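Phosphotriesterase, putative (Deinococcus radiodurans, PDB 4J35) probably hydrolyses lactones, with a weak promiscuous organophosphate activity as the starting point for its engineering, using two divalent metal ions. Local coordinates at residues A116-R125 against L157-E168; A195-G203 against V315-G323. The protein carries 7 engineered substitutions. One frame throughout, in Å; residues are numbered along the deposited sequence.

Interaction 1. Residues A116-R125 against L157-E168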
loop_
_atom_site.group_PDB
_atom_site.type_symbol
_atom_site.label_atom_id
_atom_site.label_comp_id
_atom_site.label_asym_id
_atom_site.label_seq_id
_atom_site.Cartn_x
_atom_site.Cartn_y
_atom_site.Cartn_z
ATOM N N ALA A 116 18.185 -16.630 5.629
ATOM C CA ALA A 116 17.603 -15.501 4.903
ATOM C C ALA A 116 16.635 -14.691 5.779
ATOM O O ALA A 116 16.539 -13.472 5.634
ATOM C CB ALA A 116 16.904 -15.990 3.650
ATOM N N GLU A 117 15.916 -15.344 6.691
ATOM C CA GLU A 117 14.991 -14.590 7.548
ATOM C C GLU A 117 15.740 -13.502 8.310
ATOM O O GLU A 117 15.322 -12.341 8.355
ATOM C CB GLU A 117 14.268 -15.504 8.538
ATOM C CG GLU A 117 13.232 -14.770 9.389
ATOM C CD GLU A 117 12.696 -15.627 10.549
ATOM O OE1 GLU A 117 12.341 -16.794 10.310
ATOM O OE2 GLU A 117 12.570 -15.097 11.669
ATOM N N SER A 118 16.853 -13.874 8.924
ATOM C CA SER A 118 17.642 -12.903 9.667
ATOM C C SER A 118 18.227 -11.821 8.754
ATOM O O SER A 118 18.345 -10.671 9.164
ATOM C CB SER A 118 18.744 -13.601 10.461
ATOM O OG SER A 118 18.155 -14.368 11.504
ATOM N N GLU A 119 18.602 -12.180 7.530
ATOM C CA GLU A 119 19.096 -11.176 6.589
ATOM C C GLU A 119 18.018 -10.194 6.214
ATOM O O GLU A 119 18.268 -8.980 6.113
ATOM C CB GLU A 119 19.681 -11.839 5.329
ATOM C CG GLU A 119 20.987 -12.579 5.656
ATOM C CD GLU A 119 21.505 -13.393 4.480
ATOM O OE1 GLU A 119 20.739 -13.581 3.519
ATOM O OE2 GLU A 119 22.671 -13.839 4.520
ATOM N N ILE A 120 16.815 -10.711 5.995
ATOM C CA ILE A 120 15.673 -9.869 5.666
ATOM C C ILE A 120 15.331 -8.987 6.852
ATOM O O ILE A 120 15.083 -7.810 6.717
ATOM C CB ILE A 120 14.461 -10.731 5.272
ATOM C CG1 ILE A 120 14.807 -11.515 4.000
ATOM C CG2 ILE A 120 13.212 -9.853 5.094
ATOM C CD1 ILE A 120 13.852 -12.631 3.681
ATOM N N TYR A 121 15.329 -9.576 8.038
ATOM C CA TYR A 121 15.065 -8.817 9.224
ATOM C C TYR A 121 16.033 -7.635 9.324
ATOM O O TYR A 121 15.607 -6.523 9.675
ATOM C CB TYR A 121 15.194 -9.737 10.448
ATOM C CG TYR A 121 15.457 -8.987 11.723
ATOM C CD1 TYR A 121 14.434 -8.342 12.399
ATOM C CD2 TYR A 121 16.741 -8.919 12.243
ATOM C CE1 TYR A 121 14.680 -7.641 13.584
ATOM C CE2 TYR A 121 17.003 -8.225 13.409
ATOM C CZ TYR A 121 15.972 -7.585 14.073
ATOM O OH TYR A 121 16.247 -6.906 15.237
ATOM N N GLU A 122 17.319 -7.869 9.047
ATOM C CA GLU A 122 18.330 -6.813 9.204
ATOM C C GLU A 122 18.084 -5.687 8.218
ATOM O O GLU A 122 18.228 -4.505 8.547
ATOM C CB GLU A 122 19.737 -7.341 8.973
ATOM C CG GLU A 122 20.232 -8.292 10.027
ATOM C CD GLU A 122 20.410 -7.626 11.403
ATOM O OE1 GLU A 122 20.486 -6.375 11.486
ATOM O OE2 GLU A 122 20.480 -8.369 12.408
ATOM N N MET A 123 17.729 -6.052 6.998
ATOM C CA MET A 123 17.384 -5.029 5.991
ATOM C C MET A 123 16.184 -4.209 6.448
ATOM O O MET A 123 16.176 -2.958 6.405
ATOM C CB MET A 123 17.096 -5.707 4.643
ATOM C CG MET A 123 16.468 -4.777 3.606
ATOM S SD MET A 123 15.979 -5.720 2.136
ATOM C CE MET A 123 14.358 -6.247 2.702
ATOM N N MET A 124 15.122 -4.879 6.862
ATOM C CA MET A 124 13.947 -4.135 7.264
ATOM C C MET A 124 14.278 -3.232 8.443
ATOM O O MET A 124 13.911 -2.062 8.450
ATOM C CB MET A 124 12.815 -5.081 7.634
ATOM C CG MET A 124 12.178 -5.767 6.444
ATOM S SD MET A 124 10.975 -7.005 6.993
ATOM C CE MET A 124 10.316 -7.498 5.394
ATOM N N ARG A 125 14.987 -3.777 9.434
ATOM C CA ARG A 125 15.232 -3.034 10.658
ATOM C C ARG A 125 16.045 -1.796 10.331
ATOM O O ARG A 125 15.750 -0.710 10.821
ATOM C CB ARG A 125 15.985 -3.883 11.686
ATOM C CG ARG A 125 16.181 -3.132 13.019
ATOM C CD ARG A 125 17.115 -3.841 13.971
ATOM N NE ARG A 125 18.405 -4.170 13.362
ATOM C CZ ARG A 125 19.378 -3.292 13.122
ATOM N NH1 ARG A 125 19.220 -2.006 13.428
ATOM N NH2 ARG A 125 20.520 -3.695 12.562
ATOM N N LEU A 157 9.237 -16.109 5.054
ATOM C CA LEU A 157 10.485 -15.568 5.565
ATOM C C LEU A 157 10.257 -14.110 5.903
ATOM O O LEU A 157 10.706 -13.645 6.942
ATOM C CB LEU A 157 11.588 -15.683 4.505
ATOM C CG LEU A 157 11.935 -17.125 4.091
ATOM C CD1 LEU A 157 12.758 -17.114 2.824
ATOM C CD2 LEU A 157 12.682 -17.834 5.187
ATOM N N PHE A 158 9.595 -13.397 4.977
ATOM C CA PHE A 158 9.367 -11.975 5.107
ATOM C C PHE A 158 8.344 -11.682 6.201
ATOM O O PHE A 158 8.524 -10.747 6.964
ATOM C CB PHE A 158 8.928 -11.364 3.763
ATOM C CG PHE A 158 9.998 -11.500 2.661
ATOM C CD1 PHE A 158 10.110 -12.664 1.917
ATOM C CD2 PHE A 158 10.872 -10.443 2.372
ATOM C CE1 PHE A 158 11.105 -12.786 0.906
ATOM C CE2 PHE A 158 11.868 -10.580 1.395
ATOM C CZ PHE A 158 11.964 -11.745 0.655
ATOM N N PHE A 159 7.283 -12.482 6.281
ATOM C CA PHE A 159 6.308 -12.308 7.360
ATOM C C PHE A 159 6.984 -12.435 8.719
ATOM O O PHE A 159 6.697 -11.643 9.634
ATOM C CB PHE A 159 5.123 -13.291 7.228
ATOM C CG PHE A 159 4.067 -12.862 6.225
ATOM C CD1 PHE A 159 4.354 -12.792 4.865
ATOM C CD2 PHE A 159 2.779 -12.535 6.645
ATOM C CE1 PHE A 159 3.400 -12.399 3.936
ATOM C CE2 PHE A 159 1.808 -12.134 5.719
ATOM C CZ PHE A 159 2.114 -12.064 4.370
ATOM N N ARG A 160 7.882 -13.409 8.886
ATOM C CA ARG A 160 8.473 -13.593 10.216
ATOM C C ARG A 160 9.479 -12.491 10.498
ATOM O O ARG A 160 9.552 -11.996 11.610
ATOM C CB ARG A 160 9.135 -15.003 10.379
ATOM C CG ARG A 160 8.125 -16.162 10.279
ATOM C CD ARG A 160 8.727 -17.526 10.690
ATOM N NE ARG A 160 9.719 -18.013 9.748
ATOM C CZ ARG A 160 9.456 -18.751 8.671
ATOM N NH1 ARG A 160 8.210 -19.094 8.367
ATOM N NH2 ARG A 160 10.446 -19.155 7.889
ATOM N N ALA A 161 10.235 -12.074 9.485
ATOM C CA ALA A 161 11.158 -10.950 9.679
ATOM C C ALA A 161 10.395 -9.652 10.005
ATOM O O ALA A 161 10.806 -8.892 10.881
ATOM C CB ALA A 161 12.019 -10.752 8.465
ATOM N N ALA A 162 9.304 -9.384 9.285
ATOM C CA ALA A 162 8.491 -8.205 9.568
ATOM C C ALA A 162 7.883 -8.216 10.987
ATOM O O ALA A 162 7.855 -7.187 11.662
ATOM C CB ALA A 162 7.387 -8.077 8.537
ATOM N N ALA A 163 7.372 -9.361 11.430
ATOM C CA ALA A 163 6.739 -9.416 12.756
ATOM C C ALA A 163 7.757 -9.031 13.831
ATOM O O ALA A 163 7.460 -8.319 14.790
ATOM C CB ALA A 163 6.124 -10.795 13.010
ATOM N N ARG A 164 8.983 -9.485 13.651
ATOM C CA ARG A 164 10.052 -9.160 14.571
ATOM C C ARG A 164 10.381 -7.675 14.582
ATOM O O ARG A 164 10.511 -7.058 15.635
ATOM C CB ARG A 164 11.275 -9.975 14.182
ATOM C CG ARG A 164 12.466 -9.729 15.018
ATOM C CD ARG A 164 13.519 -10.738 14.623
ATOM N NE ARG A 164 14.678 -10.715 15.501
ATOM C CZ ARG A 164 15.872 -11.190 15.151
ATOM N NH1 ARG A 164 16.069 -11.716 13.922
ATOM N NH2 ARG A 164 16.873 -11.132 16.029
ATOM N N VAL A 165 10.514 -7.076 13.408
ATOM C CA VAL A 165 10.747 -5.645 13.370
ATOM C C VAL A 165 9.566 -4.897 13.983
ATOM O O VAL A 165 9.759 -3.883 14.653
ATOM C CB VAL A 165 10.992 -5.118 11.893
ATOM C CG1 VAL A 165 11.236 -3.632 11.949
ATOM C CG2 VAL A 165 12.168 -5.828 11.289
ATOM N N GLN A 166 8.351 -5.400 13.767
ATOM C CA GLN A 166 7.138 -4.752 14.292
ATOM C C GLN A 166 7.169 -4.778 15.845
ATOM O O GLN A 166 6.819 -3.795 16.514
ATOM C CB GLN A 166 5.884 -5.471 13.768
ATOM C CG GLN A 166 4.601 -4.618 13.685
ATOM C CD GLN A 166 4.154 -4.096 15.002
ATOM O OE1 GLN A 166 4.022 -4.856 15.982
ATOM N NE2 GLN A 166 3.971 -2.776 15.080
ATOM N N ARG A 167 7.589 -5.895 16.399
ATOM C CA ARG A 167 7.638 -6.011 17.848
ATOM C C ARG A 167 8.651 -5.034 18.449
ATOM O O ARG A 167 8.399 -4.435 19.491
ATOM C CB ARG A 167 7.937 -7.463 18.249
ATOM C CG ARG A 167 6.725 -8.358 18.045
ATOM C CD ARG A 167 7.002 -9.814 18.326
ATOM N NE ARG A 167 7.594 -10.022 19.646
ATOM C CZ ARG A 167 6.964 -9.836 20.810
ATOM N NH1 ARG A 167 5.702 -9.415 20.847
ATOM N NH2 ARG A 167 7.604 -10.064 21.956
ATOM N N GLU A 168 9.782 -4.857 17.772
ATOM C CA GLU A 168 10.871 -4.030 18.276
ATOM C C GLU A 168 10.742 -2.535 18.042
ATOM O O GLU A 168 11.336 -1.745 18.771
ATOM C CB GLU A 168 12.172 -4.478 17.650
ATOM C CG GLU A 168 12.563 -5.873 18.063
ATOM C CD GLU A 168 13.766 -6.379 17.307
ATOM O OE1 GLU A 168 14.079 -7.576 17.470
ATOM O OE2 GLU A 168 14.392 -5.580 16.564
HETATM O O HOH W 1 13.259 -19.072 8.821
HETATM O O HOH W 2 19.144 -12.485 13.624
#
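Glu117 OE1 is gripped from two directions: Arg160 NE donates to it at 2.9 Å along a nearly straight N-H path, and a water gives it a second proton while accepting from Arg160 NH2. The oxygen lies near the guanidinium plane, but the donor reaches it from above the carboxylate plane, and the salt bridge runs through this oxygen.

Further along the helices, Tyr121 is the knob in a hole made by Ala161, Arg164, Val165 and Glu168. Its CG stands anti to the backbone N (chi1 158°), which swings the ring over the neighbouring helix. Arg164, extended from CG to NE, lays its guanidinium flat on one face, with centres 3.7 Å apart and planes 12° apart, a cation-pi stack to which its CD adds a CH-pi contact. The phenol OH donates to the syn lone pair of Glu168 OE2 at 2.6 Å, the carboxylate standing almost perpendicular to the ring. A water links Arg164 NH1 to Ser118 OG, whose hydroxyl also bonds Asp115.

Beneath these polar groups lie two helices of the alpha-helical layer expected around a TIM barrel; segments 116-125 and 157-168 cross at -45°, their axes 8.4 Å apart at closest. The small Ala161 is consistent with so close an approach: its CB comes within 3.5 Å of Tyr121 N and fits among Glu117, Ile120, Tyr121 and Met124. Ile120 CD1 sits over the centre of the Phe158 ring, 3.6 Å from its centroid, in a CH-pi contact. Met124 SD meets Ala162 N at 3.7 Å, and Met124 CB packs on Val165 CG2.

With Arg164 on its face and Glu168 on its hydroxyl, Tyr121 is probably fixed in rotation, and the nearby carboxylate should help balance the stacked cation.

Interaction 2. Residues A195-G203 against V315-G323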
loop_
_atom_site.group_PDB
_atom_site.type_symbol
_atom_site.label_atom_id
_atom_site.label_comp_id
_atom_site.label_asym_id
_atom_site.label_seq_id
_atom_site.Cartn_x
_atom_site.Cartn_y
_atom_site.Cartn_z
ATOM N N ALA A 195 2.658 -9.777 16.296
ATOM C CA ALA A 195 2.591 -8.431 15.744
ATOM C C ALA A 195 1.326 -7.733 16.233
ATOM O O ALA A 195 0.293 -8.387 16.455
ATOM C CB ALA A 195 2.655 -8.465 14.185
ATOM N N ASP A 196 1.393 -6.401 16.355
ATOM C CA ASP A 196 0.309 -5.605 16.942
ATOM C C ASP A 196 -0.818 -5.436 15.939
ATOM O O ASP A 196 -0.610 -4.820 14.896
ATOM C CB ASP A 196 0.871 -4.243 17.341
ATOM C CG ASP A 196 -0.126 -3.361 18.071
ATOM O OD1 ASP A 196 -1.340 -3.687 18.147
ATOM O OD2 ASP A 196 0.327 -2.296 18.547
ATOM N N PRO A 197 -1.997 -6.009 16.209
ATOM C CA PRO A 197 -3.015 -5.895 15.152
ATOM C C PRO A 197 -3.465 -4.460 14.871
ATOM O O PRO A 197 -3.994 -4.190 13.796
ATOM C CB PRO A 197 -4.180 -6.724 15.679
ATOM C CG PRO A 197 -3.948 -6.811 17.197
ATOM C CD PRO A 197 -2.478 -6.763 17.389
ATOM N N ALA A 198 -3.226 -3.546 15.798
ATOM C CA ALA A 198 -3.635 -2.151 15.604
ATOM C C ALA A 198 -2.658 -1.415 14.682
ATOM O O ALA A 198 -2.843 -0.222 14.390
ATOM C CB ALA A 198 -3.740 -1.435 16.949
ATOM N N ARG A 199 -1.626 -2.126 14.208
ATOM C CA ARG A 199 -0.662 -1.558 13.287
ATOM C C ARG A 199 -0.515 -2.432 12.041
ATOM O O ARG A 199 0.509 -2.423 11.417
ATOM C CB ARG A 199 0.709 -1.399 13.954
ATOM C CG ARG A 199 0.679 -0.629 15.270
ATOM C CD ARG A 199 0.605 0.882 15.052
ATOM N NE ARG A 199 1.923 1.449 14.749
ATOM C CZ ARG A 199 2.138 2.736 14.514
ATOM N NH1 ARG A 199 1.123 3.593 14.566
ATOM N NH2 ARG A 199 3.364 3.163 14.288
ATOM N N ILE A 200 -1.553 -3.176 11.691
ATOM C CA ILE A 200 -1.489 -4.051 10.529
ATOM C C ILE A 200 -2.658 -3.682 9.602
ATOM O O ILE A 200 -3.806 -3.566 10.051
ATOM C CB ILE A 200 -1.635 -5.519 10.946
ATOM C CG1 ILE A 200 -0.349 -5.977 11.659
ATOM C CG2 ILE A 200 -1.945 -6.384 9.744
ATOM C CD1 ILE A 200 -0.459 -7.340 12.299
ATOM N N MET A 201 -2.359 -3.473 8.325
ATOM C CA MET A 201 -3.399 -3.202 7.348
ATOM C C MET A 201 -3.321 -4.293 6.299
ATOM O O MET A 201 -2.336 -4.380 5.536
ATOM C CB MET A 201 -3.206 -1.817 6.672
ATOM C CG MET A 201 -4.396 -1.417 5.894
ATOM S SD MET A 201 -4.186 0.247 5.138
ATOM C CE MET A 201 -3.152 -0.224 3.763
ATOM N N ILE A 202 -4.346 -5.130 6.226
ATOM C CA ILE A 202 -4.301 -6.201 5.247
ATOM C C ILE A 202 -4.843 -5.612 3.979
ATOM O O ILE A 202 -5.969 -5.107 3.964
ATOM C CB ILE A 202 -5.193 -7.371 5.599
ATOM C CG1 ILE A 202 -4.778 -7.952 6.970
ATOM C CG2 ILE A 202 -5.153 -8.432 4.502
ATOM C CD1 ILE A 202 -3.284 -8.463 7.029
ATOM N N GLY A 203 -4.045 -5.673 2.932
ATOM C CA GLY A 203 -4.397 -4.972 1.708
ATOM C C GLY A 203 -5.156 -5.730 0.646
ATOM O O GLY A 203 -5.302 -6.943 0.683
ATOM N N VAL A 315 -9.131 9.645 8.076
ATOM C CA VAL A 315 -8.234 10.430 8.934
ATOM C C VAL A 315 -7.936 9.697 10.271
ATOM O O VAL A 315 -6.773 9.563 10.644
ATOM C CB VAL A 315 -8.840 11.828 9.271
ATOM C CG1 VAL A 315 -7.895 12.634 10.158
ATOM C CG2 VAL A 315 -9.167 12.627 7.965
ATOM N N GLY A 316 -8.992 9.264 10.944
ATOM C CA GLY A 316 -8.865 8.621 12.250
ATOM C C GLY A 316 -8.021 7.360 12.163
ATOM O O GLY A 316 -7.076 7.186 12.924
ATOM N N ASN A 317 -8.363 6.477 11.238
ATOM C CA ASN A 317 -7.642 5.209 11.126
ATOM C C ASN A 317 -6.179 5.364 10.734
ATOM O O ASN A 317 -5.303 4.757 11.340
ATOM C CB ASN A 317 -8.370 4.242 10.203
ATOM C CG ASN A 317 -9.732 3.883 10.716
ATOM O OD1 ASN A 317 -10.063 4.142 11.896
ATOM N ND2 ASN A 317 -10.518 3.211 9.889
ATOM N N PRO A 318 -5.882 6.157 9.686
ATOM C CA PRO A 318 -4.470 6.356 9.369
ATOM C C PRO A 318 -3.674 6.977 10.516
ATOM O O PRO A 318 -2.499 6.652 10.637
ATOM C CB PRO A 318 -4.508 7.336 8.173
ATOM C CG PRO A 318 -5.893 7.205 7.621
ATOM C CD PRO A 318 -6.784 6.788 8.710
ATOM N N ALA A 319 -4.272 7.859 11.325
ATOM C CA ALA A 319 -3.524 8.491 12.412
ATOM C C ALA A 319 -3.086 7.403 13.393
ATOM O O ALA A 319 -1.950 7.373 13.887
ATOM C CB ALA A 319 -4.394 9.509 13.131
ATOM N N ARG A 320 -4.001 6.486 13.628
ATOM C CA ARG A 320 -3.791 5.410 14.592
ATOM C C ARG A 320 -2.811 4.349 14.016
ATOM O O ARG A 320 -1.848 3.919 14.649
ATOM C CB ARG A 320 -5.167 4.803 14.922
ATOM C CG ARG A 320 -5.173 3.600 15.867
ATOM C CD ARG A 320 -5.232 2.291 15.082
ATOM N NE ARG A 320 -6.382 2.190 14.171
ATOM C CZ ARG A 320 -6.593 1.152 13.360
ATOM N NH1 ARG A 320 -5.733 0.142 13.374
ATOM N NH2 ARG A 320 -7.648 1.130 12.540
ATOM N N LEU A 321 -3.062 3.938 12.789
ATOM C CA LEU A 321 -2.230 2.951 12.098
ATOM C C LEU A 321 -0.818 3.418 11.735
ATOM O O LEU A 321 0.124 2.672 11.906
ATOM C CB LEU A 321 -2.967 2.464 10.856
ATOM C CG LEU A 321 -2.986 0.956 10.706
ATOM C CD1 LEU A 321 -4.153 0.536 9.834
ATOM C CD2 LEU A 321 -1.643 0.485 10.120
ATOM N N PHE A 322 -0.652 4.627 11.214
ATOM C CA PHE A 322 0.657 5.040 10.721
ATOM C C PHE A 322 1.373 6.054 11.602
ATOM O O PHE A 322 2.574 6.298 11.432
ATOM C CB PHE A 322 0.510 5.590 9.273
ATOM C CG PHE A 322 -0.135 4.599 8.329
ATOM C CD1 PHE A 322 0.598 3.536 7.811
ATOM C CD2 PHE A 322 -1.469 4.713 7.983
ATOM C CE1 PHE A 322 0.004 2.607 6.971
ATOM C CE2 PHE A 322 -2.078 3.797 7.137
ATOM C CZ PHE A 322 -1.332 2.739 6.625
ATOM N N GLY A 323 0.638 6.670 12.522
ATOM C CA GLY A 323 1.181 7.764 13.298
ATOM C C GLY A 323 1.815 7.339 14.603
ATOM O O GLY A 323 2.004 6.152 14.889
ATOM O OXT GLY A 323 2.170 8.207 15.395
HETATM O O HOH W 3 -4.877 -2.210 12.163
HETATM O O HOH W 4 -6.588 -2.573 13.730
HETATM O O HOH W 5 4.621 5.262 12.873
#
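Arg199 and Arg320 reach across the contact in opposite directions, each ending on main-chain oxygens. Arg199, bent at chi2 and chi3 (-79° and -81°), brings Gly323 O and Arg320 O to the edge of its guanidinium; NH1 donates to them at 2.7 Å and 3.0 Å respectively. Leu321 O lies over a face of the same group and is not hydrogen-bonded. Gly323 O belongs to the C-terminal carboxylate, so the bond is probably strengthened by opposite charge. Arg199 NE bonds Gly170 O. Cut back to an alanine, this side chain would no longer span the gap, and the C-terminal carboxylate and the carbonyl of Arg320 would probably lose a shared donor, leaving the chain end freer to move. In return, Arg320 NH1 approaches Ala198 O from above the carbonyl plane at 3.1 Å, while its NH2 bonds Ser223.

In this TIM-barrel family the pairing sets the last helix against the start of the parallel strand 200-202, whose approach is shaped by an Asx turn in which Asp196 OD1 accepts from Ala198 N. Leu321 carries the apolar part from the helix side: its CD2 touches Arg199 C at 3.7 Å and its CD1 meets Met201 CB at 4.1 Å. Deeper in, Met201 SD points at the edge of the Phe322 ring, 4.1 Å from CZ, a Met-aromatic contact; both side chains also touch Pro20 of strand 17-26.

In the fold
Interactions 1 and 2 follow one another along the chain with centres about 19 Å apart, yet they meet through Gln166. Its OE1 probably accepts a hydrogen bond from Asp196 N at 3.1 Å, and its NE2 packs on Arg199 CB at 3.7 Å, joining helix 153-169 to the loop that enters strand 200-202. They differ in depth. Interaction 1 is peripheral: the side chain of Phe158 lies about 14 Å from a bound cobalt ion. Interaction 2 reaches inward, the Met201 side chain lying about 5 Å from that of the metal ligand His21 and about 9 Å from a cobalt ion, on a strand followed closely by His204, another ligand.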